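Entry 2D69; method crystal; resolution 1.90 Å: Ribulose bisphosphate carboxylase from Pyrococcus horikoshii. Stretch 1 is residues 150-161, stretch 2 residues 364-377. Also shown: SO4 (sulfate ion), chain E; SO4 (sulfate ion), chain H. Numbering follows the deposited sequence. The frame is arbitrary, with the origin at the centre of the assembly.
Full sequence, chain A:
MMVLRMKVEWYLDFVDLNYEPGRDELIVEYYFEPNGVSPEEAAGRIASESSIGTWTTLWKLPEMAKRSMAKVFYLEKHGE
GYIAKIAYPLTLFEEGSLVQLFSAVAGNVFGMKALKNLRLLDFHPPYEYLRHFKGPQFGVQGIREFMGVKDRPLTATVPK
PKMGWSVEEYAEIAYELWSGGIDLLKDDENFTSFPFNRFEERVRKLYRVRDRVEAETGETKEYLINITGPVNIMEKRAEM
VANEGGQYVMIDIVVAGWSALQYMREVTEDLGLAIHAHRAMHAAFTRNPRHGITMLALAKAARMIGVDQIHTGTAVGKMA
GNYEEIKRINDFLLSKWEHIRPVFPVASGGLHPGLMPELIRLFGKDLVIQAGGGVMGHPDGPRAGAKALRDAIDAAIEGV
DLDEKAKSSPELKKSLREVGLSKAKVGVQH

Stretch 1 150-161: KDRPLTATVPKP
Stretch 2 (364-377) GKDLVIQAGGGVMG

Strands 154-157 and 368-370 run parallel, their axes crossing at -28°, with Leu-154 opposite Val-368, Thr-155 opposite Ile-369 and Ala-156 opposite Gln-370 (CA-CA 4.4 to 4.8 Å). The ladder alternates: Leu-154 N to Leu-367 O, 3.0 Å; Ile-369 N to Leu-154 O, 2.7 Å; Ala-156 N to Ile-369 O, 2.9 Å; Ala-371 N to Ala-156 O, 2.9 Å. Gln-370 (chi1 t, chi2 m, chi3 130°) extends it with its side chain: OE1 accepts Val-158 N at 3.1 Å, while NE2 donates to sulfate E O4 at 3.2 Å.

Before the strand, Pro-153 (phi/psi -59/154) has no N-H to offer; its CB instead packs 3.5 Å from CD1 of Ile-369, whose m,t rotamer reaches back along the sheet. Ala-156 shares a face with Leu-154 (m,t), Val-368 (t) and Gln-370; its small CB lies 4.2 Å from Val-368 CG1. In the loops before the strands, Lys-365 (m,t,m,t) brings its NZ to Asp-151 OD2, a 2.7 Å salt bridge that the t rotamer of Asp-151 meets.

After the strand the chain enters a short helix that ends at Met-376, whose flexible m,m,m side chain brings CE 3.5 Å from Lys-160 O. Gly-373 N donates to sulfate E O1 at 3.0 Å; a CB on Gly-372 would clash with sulfate O4.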

# COMPACT_ATOMS: atom_id res chain seq x y z
N LYS A 150 42.32 7.42 -9.51
CA LYS A 150 42.62 6.25 -10.36
C LYS A 150 43.77 5.35 -9.89
O LYS A 150 43.74 4.13 -10.10
CB LYS A 150 42.65 6.58 -11.87
CG LYS A 150 43.72 7.54 -12.34
CD LYS A 150 43.36 8.21 -13.75
CE LYS A 150 43.99 9.68 -13.82
NZ LYS A 150 43.95 10.42 -15.16
N ASP A 151 44.73 5.90 -9.17
CA ASP A 151 45.95 5.16 -8.85
C ASP A 151 46.36 5.17 -7.34
O ASP A 151 46.68 4.10 -6.76
CB ASP A 151 47.11 5.69 -9.71
CG ASP A 151 48.35 4.79 -9.61
OD1 ASP A 151 48.20 3.56 -9.87
OD2 ASP A 151 49.49 5.22 -9.25
N ARG A 152 46.35 6.35 -6.72
CA ARG A 152 46.87 6.49 -5.35
C ARG A 152 45.95 5.85 -4.34
O ARG A 152 44.77 5.72 -4.62
CB ARG A 152 47.10 7.96 -5.00
CG ARG A 152 45.83 8.79 -4.88
CD ARG A 152 46.09 10.13 -4.21
NE ARG A 152 44.88 10.96 -4.28
CZ ARG A 152 43.91 10.93 -3.41
NH1 ARG A 152 43.99 10.12 -2.38
NH2 ARG A 152 42.84 11.68 -3.57
N PRO A 153 46.45 5.44 -3.18
CA PRO A 153 45.55 5.02 -2.10
C PRO A 153 44.61 6.18 -1.72
O PRO A 153 44.90 7.35 -1.90
CB PRO A 153 46.49 4.65 -0.94
CG PRO A 153 47.80 5.13 -1.30
CD PRO A 153 47.86 5.37 -2.79
N LEU A 154 43.47 5.82 -1.19
CA LEU A 154 42.53 6.81 -0.67
C LEU A 154 42.90 7.08 0.77
O LEU A 154 43.52 6.24 1.42
CB LEU A 154 41.10 6.29 -0.76
CG LEU A 154 40.45 6.19 -2.15
CD1 LEU A 154 39.15 5.36 -2.06
CD2 LEU A 154 40.10 7.55 -2.64
N THR A 155 42.56 8.29 1.24
CA THR A 155 42.74 8.67 2.63
C THR A 155 41.44 8.85 3.40
O THR A 155 40.39 9.22 2.86
CB THR A 155 43.54 9.93 2.73
OG1 THR A 155 42.81 11.00 2.12
CG2 THR A 155 44.86 9.81 2.00
N ALA A 156 41.54 8.57 4.70
CA ALA A 156 40.44 8.61 5.64
C ALA A 156 40.94 9.15 6.96
O ALA A 156 42.11 8.94 7.33
CB ALA A 156 39.87 7.23 5.84
N THR A 157 40.05 9.86 7.66
CA THR A 157 40.29 10.30 9.02
C THR A 157 39.06 10.20 9.93
O THR A 157 38.00 10.73 9.62
CB THR A 157 40.80 11.71 8.99
OG1 THR A 157 42.16 11.69 8.51
CG2 THR A 157 41.00 12.24 10.39
N VAL A 158 39.22 9.54 11.07
CA VAL A 158 38.26 9.61 12.18
C VAL A 158 38.66 10.78 13.07
O VAL A 158 39.80 10.83 13.52
CB VAL A 158 38.34 8.38 13.09
CG1 VAL A 158 37.23 8.42 14.16
CG2 VAL A 158 38.28 7.09 12.27
N PRO A 159 37.78 11.73 13.34
CA PRO A 159 38.15 12.82 14.24
C PRO A 159 38.51 12.31 15.65
O PRO A 159 38.15 11.20 16.05
CB PRO A 159 36.91 13.71 14.26
CG PRO A 159 36.21 13.42 13.00
CD PRO A 159 36.42 11.93 12.79
N LYS A 160 39.32 13.12 16.31
CA LYS A 160 39.77 12.93 17.70
C LYS A 160 39.33 14.14 18.51
O LYS A 160 39.55 15.27 18.05
CB LYS A 160 41.31 12.86 17.74
CG LYS A 160 41.93 11.58 17.14
CD LYS A 160 41.44 10.30 17.82
CE LYS A 160 41.35 9.09 16.84
NZ LYS A 160 42.74 8.48 16.70
N PRO A 161 38.71 13.97 19.69
CA PRO A 161 38.33 12.67 20.25
C PRO A 161 37.22 12.03 19.44
O PRO A 161 36.63 12.67 18.56
CB PRO A 161 37.82 13.03 21.63
CG PRO A 161 37.34 14.44 21.51
CD PRO A 161 38.30 15.08 20.56
N GLY A 364 51.27 -1.83 -1.31
CA GLY A 364 50.72 -1.32 -2.55
C GLY A 364 49.89 -0.05 -2.45
O GLY A 364 49.75 0.55 -1.40
N LYS A 365 49.35 0.36 -3.60
CA LYS A 365 48.54 1.56 -3.72
C LYS A 365 47.04 1.32 -3.55
O LYS A 365 46.27 2.28 -3.51
CB LYS A 365 48.78 2.14 -5.08
CG LYS A 365 50.25 2.54 -5.29
CD LYS A 365 50.50 3.22 -6.64
CE LYS A 365 50.52 2.25 -7.83
NZ LYS A 365 51.03 3.01 -9.01
N ASP A 366 46.62 0.06 -3.55
CA ASP A 366 45.21 -0.25 -3.44
C ASP A 366 44.91 -0.43 -1.98
O ASP A 366 44.86 -1.55 -1.47
CB ASP A 366 44.83 -1.49 -4.26
CG ASP A 366 44.63 -1.17 -5.74
OD1 ASP A 366 44.48 0.02 -6.09
OD2 ASP A 366 44.67 -2.03 -6.62
N LEU A 367 44.77 0.71 -1.32
CA LEU A 367 44.53 0.81 0.11
C LEU A 367 43.64 1.99 0.40
O LEU A 367 43.66 3.01 -0.30
CB LEU A 367 45.81 1.05 0.89
CG LEU A 367 46.92 0.02 0.82
CD1 LEU A 367 48.12 0.58 1.54
CD2 LEU A 367 46.52 -1.31 1.43
N VAL A 368 42.86 1.86 1.46
CA VAL A 368 42.32 3.02 2.10
C VAL A 368 43.16 3.25 3.33
O VAL A 368 43.29 2.33 4.16
CB VAL A 368 40.88 2.80 2.49
CG1 VAL A 368 40.35 4.00 3.24
CG2 VAL A 368 40.01 2.49 1.25
N ILE A 369 43.70 4.46 3.48
CA ILE A 369 44.66 4.70 4.57
C ILE A 369 44.01 5.61 5.61
O ILE A 369 43.70 6.76 5.31
CB ILE A 369 45.90 5.36 4.01
CG1 ILE A 369 46.65 4.38 3.12
CG2 ILE A 369 46.81 5.85 5.14
CD1 ILE A 369 47.71 5.06 2.28
N GLN A 370 43.74 5.07 6.79
CA GLN A 370 43.08 5.86 7.83
C GLN A 370 44.19 6.42 8.74
O GLN A 370 44.91 5.64 9.36
CB GLN A 370 42.12 5.02 8.66
CG GLN A 370 41.18 5.83 9.61
CD GLN A 370 41.89 6.48 10.83
OE1 GLN A 370 41.71 7.69 11.09
NE2 GLN A 370 42.69 5.69 11.57
N ALA A 371 44.30 7.74 8.81
CA ALA A 371 45.34 8.37 9.60
C ALA A 371 44.80 9.47 10.48
O ALA A 371 45.21 10.63 10.37
CB ALA A 371 46.46 8.89 8.73
N GLY A 372 43.99 9.03 11.45
CA GLY A 372 43.49 9.81 12.57
C GLY A 372 44.40 10.74 13.35
O GLY A 372 44.40 11.94 13.11
N GLY A 373 45.14 10.18 14.32
CA GLY A 373 45.97 10.95 15.21
C GLY A 373 46.98 11.78 14.46
O GLY A 373 47.19 12.92 14.82
N GLY A 374 47.59 11.20 13.42
CA GLY A 374 48.61 11.87 12.62
C GLY A 374 48.07 13.13 11.95
O GLY A 374 48.74 14.16 11.87
N VAL A 375 46.83 13.08 11.52
CA VAL A 375 46.20 14.22 10.89
C VAL A 375 45.69 15.23 11.93
O VAL A 375 46.00 16.41 11.86
CB VAL A 375 45.06 13.74 9.93
CG1 VAL A 375 44.21 14.88 9.47
CG2 VAL A 375 45.68 13.04 8.74
N MET A 376 44.92 14.75 12.89
CA MET A 376 44.35 15.60 13.96
C MET A 376 45.44 16.25 14.81
O MET A 376 45.24 17.32 15.37
CB MET A 376 43.40 14.78 14.85
CG MET A 376 42.09 14.37 14.15
SD MET A 376 40.95 15.73 13.64
CE MET A 376 40.82 16.71 15.11
N GLY A 377 46.62 15.63 14.86
CA GLY A 377 47.72 16.09 15.68
C GLY A 377 48.72 17.04 15.06
O GLY A 377 49.67 17.48 15.72
S SO4 E . 44.84 6.42 14.84
O1 SO4 E . 45.03 7.52 15.78
O2 SO4 E . 45.74 5.34 15.16
O3 SO4 E . 43.48 5.96 15.01
O4 SO4 E . 45.02 6.89 13.48
S SO4 H . 44.34 10.86 -8.86
O1 SO4 H . 43.02 10.79 -9.48
O2 SO4 H . 44.84 9.51 -8.57
O3 SO4 H . 45.22 11.49 -9.84
O4 SO4 H . 44.32 11.68 -7.64
O HOH W 1 46.41 1.53 -7.90